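Long-range contacts in dual specificity phosphatase 28 (Homo sapiens, PDB 5Y15), which hydrolyses a synthetic aryl phosphate in vitro but has almost no activity towards phosphotyrosine, less towards phosphothreonine and none towards phosphoserine: residues A52-A57 with A119-S124; C69-R74 with V84-V89; V41-S46 with K155-V160; R130-C135 with A161-G166. The protein carries 2 engineered substitutions. One frame throughout, in Å; residues are numbered along the deposited sequence.

Contact 1 of 4, residues A52-A57 with A119-S124; sequences ARAAGA and ACLVYS. Engineered in segment 119-124: S124 (natural residue Cys).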
loop_
_atom_site.group_PDB
_atom_site.type_symbol
_atom_site.label_atom_id
_atom_site.label_comp_id
_atom_site.label_asym_id
_atom_site.label_seq_id
_atom_site.Cartn_x
_atom_site.Cartn_y
_atom_site.Cartn_z
ATOM N N ALA A 52 -7.637 15.525 7.143
ATOM C CA ALA A 52 -6.284 16.064 7.059
ATOM C C ALA A 52 -5.601 16.012 8.416
ATOM O O ALA A 52 -4.396 15.763 8.507
ATOM C CB ALA A 52 -6.277 17.508 6.518
ATOM N N ARG A 53 -6.362 16.259 9.480
ATOM C CA ARG A 53 -5.756 16.300 10.800
ATOM C C ARG A 53 -5.313 14.926 11.286
ATOM O O ARG A 53 -4.454 14.851 12.172
ATOM C CB ARG A 53 -6.757 16.927 11.770
ATOM C CG ARG A 53 -7.393 18.192 11.156
ATOM C CD ARG A 53 -6.392 19.346 11.146
ATOM N NE ARG A 53 -6.888 20.594 10.553
ATOM C CZ ARG A 53 -7.126 21.725 11.223
ATOM N NH1 ARG A 53 -6.927 21.787 12.533
ATOM N NH2 ARG A 53 -7.554 22.810 10.581
ATOM N N ALA A 54 -5.822 13.845 10.674
ATOM C CA ALA A 54 -5.560 12.491 11.168
ATOM C C ALA A 54 -4.082 12.125 11.102
ATOM O O ALA A 54 -3.521 11.604 12.072
ATOM C CB ALA A 54 -6.381 11.472 10.378
ATOM N N ALA A 55 -3.426 12.387 9.966
ATOM C CA ALA A 55 -2.036 11.970 9.833
ATOM C C ALA A 55 -1.124 12.729 10.785
ATOM O O ALA A 55 -0.021 12.251 11.076
ATOM C CB ALA A 55 -1.566 12.140 8.391
ATOM N N GLY A 56 -1.576 13.882 11.288
ATOM C CA GLY A 56 -0.889 14.723 12.244
ATOM C C GLY A 56 -1.218 14.441 13.695
ATOM O O GLY A 56 -0.831 15.227 14.567
ATOM N N ALA A 57 -1.965 13.382 13.984
ATOM C CA ALA A 57 -2.219 12.933 15.359
ATOM C C ALA A 57 -1.386 11.700 15.706
ATOM O O ALA A 57 -1.928 10.677 16.125
ATOM C CB ALA A 57 -3.707 12.665 15.567
ATOM N N ALA A 119 -3.639 -1.993 12.641
ATOM C CA ALA A 119 -4.845 -1.281 12.267
ATOM C C ALA A 119 -4.523 -0.345 11.117
ATOM O O ALA A 119 -3.376 0.043 10.915
ATOM C CB ALA A 119 -5.405 -0.482 13.450
ATOM N N CYS A 120 -5.547 0.045 10.379
ATOM C CA CYS A 120 -5.360 0.938 9.253
ATOM C C CYS A 120 -6.031 2.255 9.557
ATOM O O CYS A 120 -7.098 2.300 10.173
ATOM C CB CYS A 120 -5.972 0.411 7.953
ATOM S SG CYS A 120 -5.418 -1.202 7.444
ATOM N N LEU A 121 -5.407 3.321 9.069
ATOM C CA LEU A 121 -6.014 4.635 9.051
ATOM C C LEU A 121 -6.186 4.982 7.581
ATOM O O LEU A 121 -5.214 4.960 6.823
ATOM C CB LEU A 121 -5.134 5.670 9.763
ATOM C CG LEU A 121 -5.434 7.083 9.293
ATOM C CD1 LEU A 121 -6.779 7.526 9.860
ATOM C CD2 LEU A 121 -4.298 8.085 9.602
ATOM N N VAL A 122 -7.419 5.230 7.171
ATOM C CA VAL A 122 -7.744 5.694 5.828
ATOM C C VAL A 122 -8.095 7.162 5.977
ATOM O O VAL A 122 -8.981 7.504 6.769
ATOM C CB VAL A 122 -8.929 4.926 5.221
ATOM C CG1 VAL A 122 -9.244 5.422 3.838
ATOM C CG2 VAL A 122 -8.664 3.416 5.185
ATOM N N TYR A 123 -7.418 8.038 5.237
ATOM C CA TYR A 123 -7.725 9.449 5.396
ATOM C C TYR A 123 -7.682 10.190 4.073
ATOM O O TYR A 123 -6.972 9.816 3.138
ATOM C CB TYR A 123 -6.799 10.108 6.407
ATOM C CG TYR A 123 -5.381 10.342 5.957
ATOM C CD1 TYR A 123 -4.426 9.347 6.081
ATOM C CD2 TYR A 123 -4.985 11.582 5.461
ATOM C CE1 TYR A 123 -3.121 9.559 5.684
ATOM C CE2 TYR A 123 -3.684 11.811 5.072
ATOM C CZ TYR A 123 -2.750 10.793 5.187
ATOM O OH TYR A 123 -1.440 11.009 4.804
ATOM N N SER A 124 -8.467 11.255 4.018
ATOM C CA SER A 124 -8.493 12.166 2.892
ATOM C C SER A 124 -8.526 13.560 3.491
ATOM O O SER A 124 -8.509 13.722 4.716
ATOM C CB SER A 124 -9.682 11.897 1.958
ATOM O OG SER A 124 -10.915 12.075 2.638
#
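The methyl group of A55 sits over one face of the Y123 ring, with CB 4.1 Å from the ring centroid and 27° off its normal, a CH-pi contact displaced towards the hydroxyl end. The closest ring atom is CZ, 3.7 Å from A55 CB, while P79 also packs on this aromatic side chain. At the ring's far end, the phenolic OH is hydrogen-bonded to P77 O, which fixes the tip while the A55 methyl covers a face. The first torsion of the tyrosine (chi1 73°) lays the ring so that this face is turned to A55. L121, two residues earlier on the same side of strand 119-123, takes the other methyl: A54 CB lies 4.0 Å from L121 CD1 and nearly as close to CD2, and 4.2 Å from Y123 CB.

This strand is central to the mixed sheet of the tyrosine phosphatase fold and leads straight into the CX5R phosphate-binding loop. S124 opens that loop; it is an engineered replacement of the cysteine inferred to form the phosphocysteine intermediate. The turn at 52-55 follows strand 47-50, and the methyls of A54 and A55 are the side-chain atoms by which it meets the strand. A52 N approaches S124 O to 3.1 Å, but the angle is too poor for a hydrogen bond. A52 and K125 are joined by a backbone hydrogen bond, while S124 OG is hydrogen-bonded to S131 OG of helix 130-142.

Contact 2 of 4, residues C69-R74 with V84-V89; sequences CVNVSR and VAELRV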
loop_
_atom_site.group_PDB
_atom_site.type_symbol
_atom_site.label_atom_id
_atom_site.label_comp_id
_atom_site.label_asym_id
_atom_site.label_seq_id
_atom_site.Cartn_x
_atom_site.Cartn_y
_atom_site.Cartn_z
ATOM N N CYS A 69 -1.124 3.637 7.018
ATOM C CA CYS A 69 -1.910 4.818 6.673
ATOM C C CYS A 69 -2.226 4.775 5.187
ATOM O O CYS A 69 -1.317 4.637 4.362
ATOM C CB CYS A 69 -1.146 6.114 6.996
ATOM S SG CYS A 69 -0.816 6.302 8.756
ATOM N N VAL A 70 -3.494 4.933 4.843
ATOM C CA VAL A 70 -3.917 4.969 3.453
ATOM C C VAL A 70 -4.288 6.409 3.164
ATOM O O VAL A 70 -5.330 6.893 3.626
ATOM C CB VAL A 70 -5.093 4.025 3.167
ATOM C CG1 VAL A 70 -5.459 4.067 1.665
ATOM C CG2 VAL A 70 -4.771 2.585 3.620
ATOM N N ASN A 71 -3.446 7.077 2.379
ATOM C CA ASN A 71 -3.585 8.495 2.042
ATOM C C ASN A 71 -4.285 8.520 0.697
ATOM O O ASN A 71 -3.665 8.259 -0.331
ATOM C CB ASN A 71 -2.196 9.135 2.001
ATOM C CG ASN A 71 -2.199 10.651 1.698
ATOM O OD1 ASN A 71 -3.195 11.249 1.284
ATOM N ND2 ASN A 71 -1.039 11.259 1.882
ATOM N N VAL A 72 -5.589 8.782 0.695
ATOM C CA VAL A 72 -6.368 8.778 -0.559
ATOM C C VAL A 72 -6.385 10.212 -1.068
ATOM O O VAL A 72 -7.352 10.970 -0.907
ATOM C CB VAL A 72 -7.774 8.205 -0.356
ATOM C CG1 VAL A 72 -8.372 7.778 -1.706
ATOM C CG2 VAL A 72 -7.750 7.033 0.657
ATOM N N SER A 73 -5.311 10.595 -1.763
ATOM C CA SER A 73 -5.230 11.930 -2.345
ATOM C C SER A 73 -3.983 12.027 -3.197
ATOM O O SER A 73 -3.051 11.237 -3.061
ATOM C CB SER A 73 -5.166 13.024 -1.282
ATOM O OG SER A 73 -3.864 13.024 -0.745
ATOM N N ARG A 74 -3.932 13.082 -4.003
ATOM C CA ARG A 74 -2.742 13.320 -4.796
ATOM C C ARG A 74 -1.788 14.265 -4.108
ATOM O O ARG A 74 -0.576 14.138 -4.301
ATOM C CB ARG A 74 -3.124 13.902 -6.156
ATOM C CG ARG A 74 -3.955 12.965 -6.995
ATOM C CD ARG A 74 -4.190 13.582 -8.348
ATOM N NE ARG A 74 -5.025 12.760 -9.213
ATOM C CZ ARG A 74 -4.544 12.004 -10.191
ATOM N NH1 ARG A 74 -3.233 11.958 -10.396
ATOM N NH2 ARG A 74 -5.361 11.288 -10.953
ATOM N N VAL A 84 5.748 4.056 10.139
ATOM C CA VAL A 84 4.458 3.513 9.734
ATOM C C VAL A 84 4.393 3.540 8.215
ATOM O O VAL A 84 4.522 4.608 7.603
ATOM C CB VAL A 84 3.296 4.307 10.348
ATOM C CG1 VAL A 84 1.966 3.791 9.825
ATOM C CG2 VAL A 84 3.358 4.235 11.867
ATOM N N ALA A 85 4.195 2.368 7.612
ATOM C CA ALA A 85 4.072 2.284 6.164
ATOM C C ALA A 85 2.890 3.127 5.707
ATOM O O ALA A 85 1.904 3.277 6.423
ATOM C CB ALA A 85 3.887 0.823 5.737
ATOM N N GLU A 86 3.011 3.705 4.509
ATOM C CA GLU A 86 1.999 4.599 3.959
ATOM C C GLU A 86 1.746 4.241 2.507
ATOM O O GLU A 86 2.689 4.134 1.712
ATOM C CB GLU A 86 2.423 6.091 4.018
ATOM C CG GLU A 86 1.554 6.990 3.086
ATOM C CD GLU A 86 2.113 8.421 2.845
ATOM O OE1 GLU A 86 3.300 8.681 3.155
ATOM O OE2 GLU A 86 1.370 9.287 2.301
ATOM N N LEU A 87 0.475 4.078 2.167
ATOM C CA LEU A 87 0.047 3.809 0.802
ATOM C C LEU A 87 -0.709 5.030 0.308
ATOM O O LEU A 87 -1.741 5.390 0.888
ATOM C CB LEU A 87 -0.835 2.552 0.744
ATOM C CG LEU A 87 -1.575 2.314 -0.576
ATOM C CD1 LEU A 87 -0.601 2.002 -1.679
ATOM C CD2 LEU A 87 -2.568 1.155 -0.414
ATOM N N ARG A 88 -0.215 5.658 -0.762
ATOM C CA ARG A 88 -0.908 6.789 -1.354
ATOM C C ARG A 88 -1.725 6.271 -2.518
ATOM O O ARG A 88 -1.197 5.564 -3.384
ATOM C CB ARG A 88 0.061 7.881 -1.849
ATOM C CG ARG A 88 -0.651 8.965 -2.704
ATOM C CD ARG A 88 0.261 10.158 -3.152
ATOM N NE ARG A 88 1.039 10.729 -2.064
ATOM C CZ ARG A 88 0.612 11.735 -1.305
ATOM N NH1 ARG A 88 -0.598 12.257 -1.516
ATOM N NH2 ARG A 88 1.381 12.201 -0.330
ATOM N N VAL A 89 -3.009 6.612 -2.525
ATOM C CA VAL A 89 -3.934 6.297 -3.608
ATOM C C VAL A 89 -4.228 7.608 -4.315
ATOM O O VAL A 89 -5.027 8.409 -3.820
ATOM C CB VAL A 89 -5.193 5.612 -3.051
ATOM C CG1 VAL A 89 -6.217 5.294 -4.142
ATOM C CG2 VAL A 89 -4.773 4.355 -2.363
#
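N71 and E86 run side by side from neighbouring parallel strands, the amide of one nearly coplanar with the carboxylate of the other (6° between planes). N71 ND2 gives a hydrogen bond of 3.1 Å to E86 OE2, which it meets almost end-on to the C-O bond. R88, bent at its third torsion (chi3 -49°), folds back so that N71 ND2 stands over one face of its guanidinium; these are two donors, in contact but unbonded. The guanidinium uses its edge instead: R88 NH1 bonds to S73 O at 3.1 Å, reaching that oxygen from above the carbonyl plane.

Behind these side chains, parallel strands 66-71 and 85-88 are joined by alternating backbone bonds, C69 N to A85 O, L87 N to C69 O, N71 N to L87 O at 2.8 Å, and V89 N to N71 O. The other side of the sheet carries V70, whose CG1 lies 4.1 Å from V89 CG2, and helix 100-115 covers both valines. Farther out, S73 OG donates to N71 OD1 at 2.8 Å, while Q76 O accepts from both N71 ND2 and R88 NH2. E86 OE1 pairs with R88 of the second subunit, where the edge strands of the two chains extend the sheet antiparallel.

Bonded at both OD1 and ND2, the N71 amide has its orientation defined. R88 NH2 of the same chain makes a long, charge-only salt bridge to E86 OE2, 3.9 Å away and well out of the guanidinium plane. With an amide donor and two arginines around it, the glutamate is probably kept ionised.

Contact 3 of 4, residues V41-S46 with K155-V160; sequences VRVAPS and KSARPV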
loop_
_atom_site.group_PDB
_atom_site.type_symbol
_atom_site.label_atom_id
_atom_site.label_comp_id
_atom_site.label_asym_id
_atom_site.label_seq_id
_atom_site.Cartn_x
_atom_site.Cartn_y
_atom_site.Cartn_z
ATOM N N VAL A 41 -11.786 8.603 13.484
ATOM C CA VAL A 41 -12.957 7.863 13.933
ATOM C C VAL A 41 -12.718 6.371 13.743
ATOM O O VAL A 41 -12.173 5.944 12.716
ATOM C CB VAL A 41 -14.210 8.281 13.145
ATOM C CG1 VAL A 41 -15.348 7.437 13.585
ATOM C CG2 VAL A 41 -14.519 9.729 13.356
ATOM N N ARG A 42 -13.113 5.576 14.734
ATOM C CA ARG A 42 -13.202 4.127 14.560
ATOM C C ARG A 42 -14.426 3.807 13.707
ATOM O O ARG A 42 -15.547 4.188 14.064
ATOM C CB ARG A 42 -13.302 3.447 15.925
ATOM C CG ARG A 42 -12.989 1.961 15.966
ATOM C CD ARG A 42 -13.440 1.392 17.312
ATOM N NE ARG A 42 -13.033 0.005 17.561
ATOM C CZ ARG A 42 -13.847 -1.048 17.465
ATOM N NH1 ARG A 42 -15.117 -0.878 17.103
ATOM N NH2 ARG A 42 -13.393 -2.277 17.725
ATOM N N VAL A 43 -14.219 3.179 12.548
ATOM C CA VAL A 43 -15.353 2.741 11.728
ATOM C C VAL A 43 -15.779 1.327 12.103
ATOM O O VAL A 43 -16.964 0.988 12.074
ATOM C CB VAL A 43 -14.993 2.810 10.234
ATOM C CG1 VAL A 43 -16.093 2.179 9.392
ATOM C CG2 VAL A 43 -14.736 4.251 9.797
ATOM N N ALA A 44 -14.790 0.488 12.362
ATOM C CA ALA A 44 -14.961 -0.931 12.604
ATOM C C ALA A 44 -13.654 -1.424 13.197
ATOM O O ALA A 44 -12.659 -0.684 13.213
ATOM C CB ALA A 44 -15.305 -1.665 11.298
ATOM N N PRO A 45 -13.605 -2.659 13.677
ATOM C CA PRO A 45 -12.361 -3.147 14.283
ATOM C C PRO A 45 -11.164 -2.981 13.360
ATOM O O PRO A 45 -11.239 -3.255 12.160
ATOM C CB PRO A 45 -12.670 -4.624 14.554
ATOM C CG PRO A 45 -14.138 -4.606 14.808
ATOM C CD PRO A 45 -14.673 -3.675 13.785
ATOM N N SER A 46 -10.084 -2.450 13.920
ATOM C CA SER A 46 -8.805 -2.271 13.248
ATOM C C SER A 46 -8.877 -1.314 12.048
ATOM O O SER A 46 -7.947 -1.264 11.243
ATOM C CB SER A 46 -8.234 -3.629 12.831
ATOM O OG SER A 46 -7.667 -4.291 13.955
ATOM N N LYS A 155 -20.944 5.767 7.576
ATOM C CA LYS A 155 -21.738 6.952 7.910
ATOM C C LYS A 155 -22.054 7.037 9.405
ATOM O O LYS A 155 -22.106 8.141 9.962
ATOM C CB LYS A 155 -23.030 6.969 7.085
ATOM C CG LYS A 155 -23.830 8.265 7.223
ATOM C CD LYS A 155 -23.873 9.036 5.915
ATOM C CE LYS A 155 -24.681 10.321 6.050
ATOM N NZ LYS A 155 -23.924 11.501 5.488
ATOM N N SER A 156 -22.271 5.899 10.072
ATOM C CA SER A 156 -22.513 5.945 11.508
ATOM C C SER A 156 -21.254 6.358 12.253
ATOM O O SER A 156 -21.329 7.070 13.264
ATOM C CB SER A 156 -23.000 4.579 12.027
ATOM O OG SER A 156 -24.333 4.276 11.623
ATOM N N ALA A 157 -20.091 5.958 11.754
ATOM C CA ALA A 157 -18.867 6.372 12.420
ATOM C C ALA A 157 -18.507 7.812 12.085
ATOM O O ALA A 157 -17.964 8.517 12.939
ATOM C CB ALA A 157 -17.718 5.431 12.045
ATOM N N ARG A 158 -18.830 8.268 10.875
ATOM C CA ARG A 158 -18.501 9.613 10.399
ATOM C C ARG A 158 -19.745 10.197 9.740
ATOM O O ARG A 158 -20.039 9.879 8.573
ATOM C CB ARG A 158 -17.330 9.575 9.426
ATOM C CG ARG A 158 -16.903 10.919 8.879
ATOM C CD ARG A 158 -15.813 11.538 9.757
ATOM N NE ARG A 158 -15.157 12.668 9.092
ATOM C CZ ARG A 158 -14.625 13.717 9.716
ATOM N NH1 ARG A 158 -14.665 13.820 11.041
ATOM N NH2 ARG A 158 -14.048 14.666 9.004
ATOM N N PRO A 159 -20.531 11.001 10.466
ATOM C CA PRO A 159 -21.805 11.483 9.899
ATOM C C PRO A 159 -21.654 12.280 8.625
ATOM O O PRO A 159 -22.557 12.249 7.781
ATOM C CB PRO A 159 -22.397 12.328 11.035
ATOM C CG PRO A 159 -21.801 11.708 12.267
ATOM C CD PRO A 159 -20.414 11.290 11.904
ATOM N N VAL A 160 -20.559 13.025 8.461
ATOM C CA VAL A 160 -20.395 13.796 7.240
ATOM C C VAL A 160 -20.065 12.927 6.035
ATOM O O VAL A 160 -20.115 13.424 4.899
ATOM C CB VAL A 160 -19.330 14.894 7.436
ATOM C CG1 VAL A 160 -19.618 15.660 8.723
ATOM C CG2 VAL A 160 -17.926 14.306 7.441
#
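A classic beta bulge, in which V43 and A44 both face L47, ends the edge strand 40-44, and on V41-V43 of this strand rests A157, the last residue of helix 147-157. The A157 methyl points at the strand. It meets the backbone at R42, where the carbonyl O lies 3.2 Å from A157 CB, and two valine side chains, one on each side of that residue in sequence. V41 comes in with CG1, trans to its own backbone N (chi1 176°). V41 CG1 and A157 CB are close, but the exact position of CG1 is doubtful, as it is also too near A157 O. V43 uses CG2, 3.9 Å from A157 CB. With only a methyl between them, the CA atoms of V43 and A157 are 5.1 Å apart.

R158 leaves helical geometry directly afterwards. Its aliphatic part passes V41, CD being 4.2 Å from V41 CG2, before the guanidinium turns to the loop carbonyls: NE bonds to G127 O, and NH2 to N126 O and V36 O. The first two belong to the phosphate-binding loop, so this arginine probably helps to hold its shape from behind. The exposed K155 reaches past the helix end, donating from NZ to P159 O at 2.8 Å and also to A161 O.

Around this junction, V43 and A44 pack on L139 of helix 130-142, V43 also touches V154 within helix 147-157, and strand 47-50 lies next to the bulged strand, with L49 touching V43 and R158.

Contact 4 of 4, residues R130-C135 with A161-G166; sequences RSAAVC and AEPNPG. With PO4 (phosphate ion), chain C.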
loop_
_atom_site.group_PDB
_atom_site.type_symbol
_atom_site.label_atom_id
_atom_site.label_comp_id
_atom_site.label_asym_id
_atom_site.label_seq_id
_atom_site.Cartn_x
_atom_site.Cartn_y
_atom_site.Cartn_z
ATOM N N ARG A 130 -13.204 10.552 -0.418
ATOM C CA ARG A 130 -12.224 9.549 -0.823
ATOM C C ARG A 130 -12.012 8.484 0.248
ATOM O O ARG A 130 -12.021 7.279 -0.045
ATOM C CB ARG A 130 -10.905 10.236 -1.189
ATOM C CG ARG A 130 -10.977 10.880 -2.576
ATOM C CD ARG A 130 -9.790 11.815 -2.855
ATOM N NE ARG A 130 -9.701 12.880 -1.865
ATOM C CZ ARG A 130 -8.831 13.888 -1.908
ATOM N NH1 ARG A 130 -7.941 13.991 -2.904
ATOM N NH2 ARG A 130 -8.854 14.790 -0.940
ATOM N N SER A 131 -11.746 8.914 1.486
ATOM C CA SER A 131 -11.467 7.980 2.557
ATOM C C SER A 131 -12.715 7.194 2.944
ATOM O O SER A 131 -12.612 6.022 3.321
ATOM C CB SER A 131 -10.908 8.734 3.750
ATOM O OG SER A 131 -11.854 9.710 4.158
ATOM N N ALA A 132 -13.894 7.800 2.806
ATOM C CA ALA A 132 -15.117 7.081 3.116
ATOM C C ALA A 132 -15.370 6.003 2.081
ATOM O O ALA A 132 -15.833 4.902 2.419
ATOM C CB ALA A 132 -16.302 8.045 3.186
ATOM N N ALA A 133 -15.076 6.313 0.814
ATOM C CA ALA A 133 -15.237 5.329 -0.250
ATOM C C ALA A 133 -14.296 4.152 -0.047
ATOM O O ALA A 133 -14.707 2.998 -0.187
ATOM C CB ALA A 133 -14.992 5.975 -1.613
ATOM N N VAL A 134 -13.032 4.420 0.302
ATOM C CA VAL A 134 -12.089 3.314 0.509
ATOM C C VAL A 134 -12.495 2.470 1.720
ATOM O O VAL A 134 -12.426 1.231 1.684
ATOM C CB VAL A 134 -10.652 3.849 0.644
ATOM C CG1 VAL A 134 -9.717 2.734 1.086
ATOM C CG2 VAL A 134 -10.168 4.443 -0.688
ATOM N N CYS A 135 -12.918 3.115 2.815
ATOM C CA CYS A 135 -13.391 2.340 3.970
ATOM C C CYS A 135 -14.578 1.457 3.591
ATOM O O CYS A 135 -14.644 0.275 3.964
ATOM C CB CYS A 135 -13.774 3.279 5.116
ATOM S SG CYS A 135 -12.335 3.883 5.983
ATOM N N ALA A 161 -19.715 11.655 6.255
ATOM C CA ALA A 161 -19.280 10.780 5.169
ATOM C C ALA A 161 -20.204 10.874 3.971
ATOM O O ALA A 161 -21.426 10.775 4.102
ATOM C CB ALA A 161 -19.183 9.335 5.636
ATOM N N GLU A 162 -19.598 11.061 2.798
ATOM C CA GLU A 162 -20.290 11.205 1.529
ATOM C C GLU A 162 -19.345 11.021 0.348
ATOM O O GLU A 162 -18.755 11.997 -0.117
ATOM C CB GLU A 162 -20.951 12.576 1.396
ATOM C CG GLU A 162 -21.939 12.582 0.264
ATOM C CD GLU A 162 -22.826 13.787 0.255
ATOM O OE1 GLU A 162 -22.333 14.889 0.567
ATOM O OE2 GLU A 162 -24.016 13.620 -0.097
ATOM N N PRO A 163 -19.178 9.802 -0.160
ATOM C CA PRO A 163 -18.444 9.631 -1.415
ATOM C C PRO A 163 -19.142 10.436 -2.486
ATOM O O PRO A 163 -20.372 10.457 -2.545
ATOM C CB PRO A 163 -18.575 8.127 -1.695
ATOM C CG PRO A 163 -18.711 7.520 -0.318
ATOM C CD PRO A 163 -19.602 8.506 0.404
ATOM N N ASN A 164 -18.352 11.098 -3.343
ATOM C CA ASN A 164 -18.946 11.901 -4.404
ATOM C C ASN A 164 -19.688 10.976 -5.368
ATOM O O ASN A 164 -19.489 9.758 -5.340
ATOM C CB ASN A 164 -17.888 12.785 -5.096
ATOM C CG ASN A 164 -16.957 12.032 -6.048
ATOM O OD1 ASN A 164 -17.397 11.333 -6.960
ATOM N ND2 ASN A 164 -15.659 12.236 -5.869
ATOM N N PRO A 165 -20.607 11.512 -6.182
ATOM C CA PRO A 165 -21.460 10.617 -6.982
ATOM C C PRO A 165 -20.692 9.679 -7.880
ATOM O O PRO A 165 -21.141 8.546 -8.108
ATOM C CB PRO A 165 -22.308 11.595 -7.806
ATOM C CG PRO A 165 -22.314 12.812 -7.006
ATOM C CD PRO A 165 -20.968 12.919 -6.409
ATOM N N GLY A 166 -19.534 10.104 -8.385
ATOM C CA GLY A 166 -18.746 9.207 -9.207
ATOM C C GLY A 166 -18.188 8.058 -8.392
ATOM O O GLY A 166 -18.235 6.902 -8.818
HETATM P P PO4 C . -12.376 14.209 0.796
HETATM O O1 PO4 C . -12.688 13.385 2.038
HETATM O O2 PO4 C . -13.540 15.115 0.446
HETATM O O3 PO4 C . -12.211 13.264 -0.357
HETATM O O4 PO4 C . -11.126 14.994 1.162
#
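Phosphate oxygen O3 is held twice by R130: the backbone N reaches PO4 O3 at 2.9 Å in an almost straight bond (172°), and NE reaches the same oxygen at 3.0 Å. A third bond runs from R130 NH2 to PO4 O4, 3.1 Å away and near the guanidinium plane. The bend at chi3 (-58°) turns NE and NH2 toward the ion already held by R130 N. Backbone N-H groups of N126, R128 and S129 complete the grip. This is the signature phosphate loop of protein tyrosine phosphatases, with its arginine at the first turn of helix 130-142, whose N-terminal end probably adds to the attraction. The ion itself probably came from the crystallisation liquor.

Within the same first turn, the helix packs by small groups against 161-166. A132 CB touches A161 CB at 4.0 Å, and the P163 ring lies alongside A133, with CG 4.0 Å from A133 N. N164 then caps the next helix; its OD1 accepts a weak bond from G166 N and a hydrogen bond from F167 N, while its ND2 binds D93 OD1 and its backbone N meets S129 OG.

Residues 161-166 belong to the connection between helices 147-157 and 165-179; V154 of the former touches A132 and A161, and F151 touches P163. Helix 130-142 also touches V122 of strand 119-123, through S131, V134 and C135, and L49 of strand 47-50, through S131, A132 and C135.

Overall arrangement
Read from the N terminus, strand 40-44 opens the widest loop, closed by contact 3 when the end of helix 147-157 returns to it. Nested inside is contact 1, joining the turn after strand 47-50 to the end of strand 119-123; inside that lies contact 2, pairing strands 66-71 and 85-88 after a short connection. Contacts 1 and 2 meet directly, since strand 119-123 bonds to strand 66-71. Contact 4 begins only after contact 1 has closed, and its segments alternate with those of contact 3, so these two loops cross. Contact 3 ties the edge strand to helix 147-157, and contact 4 ties helix 130-142 to the connection before helix 165-179.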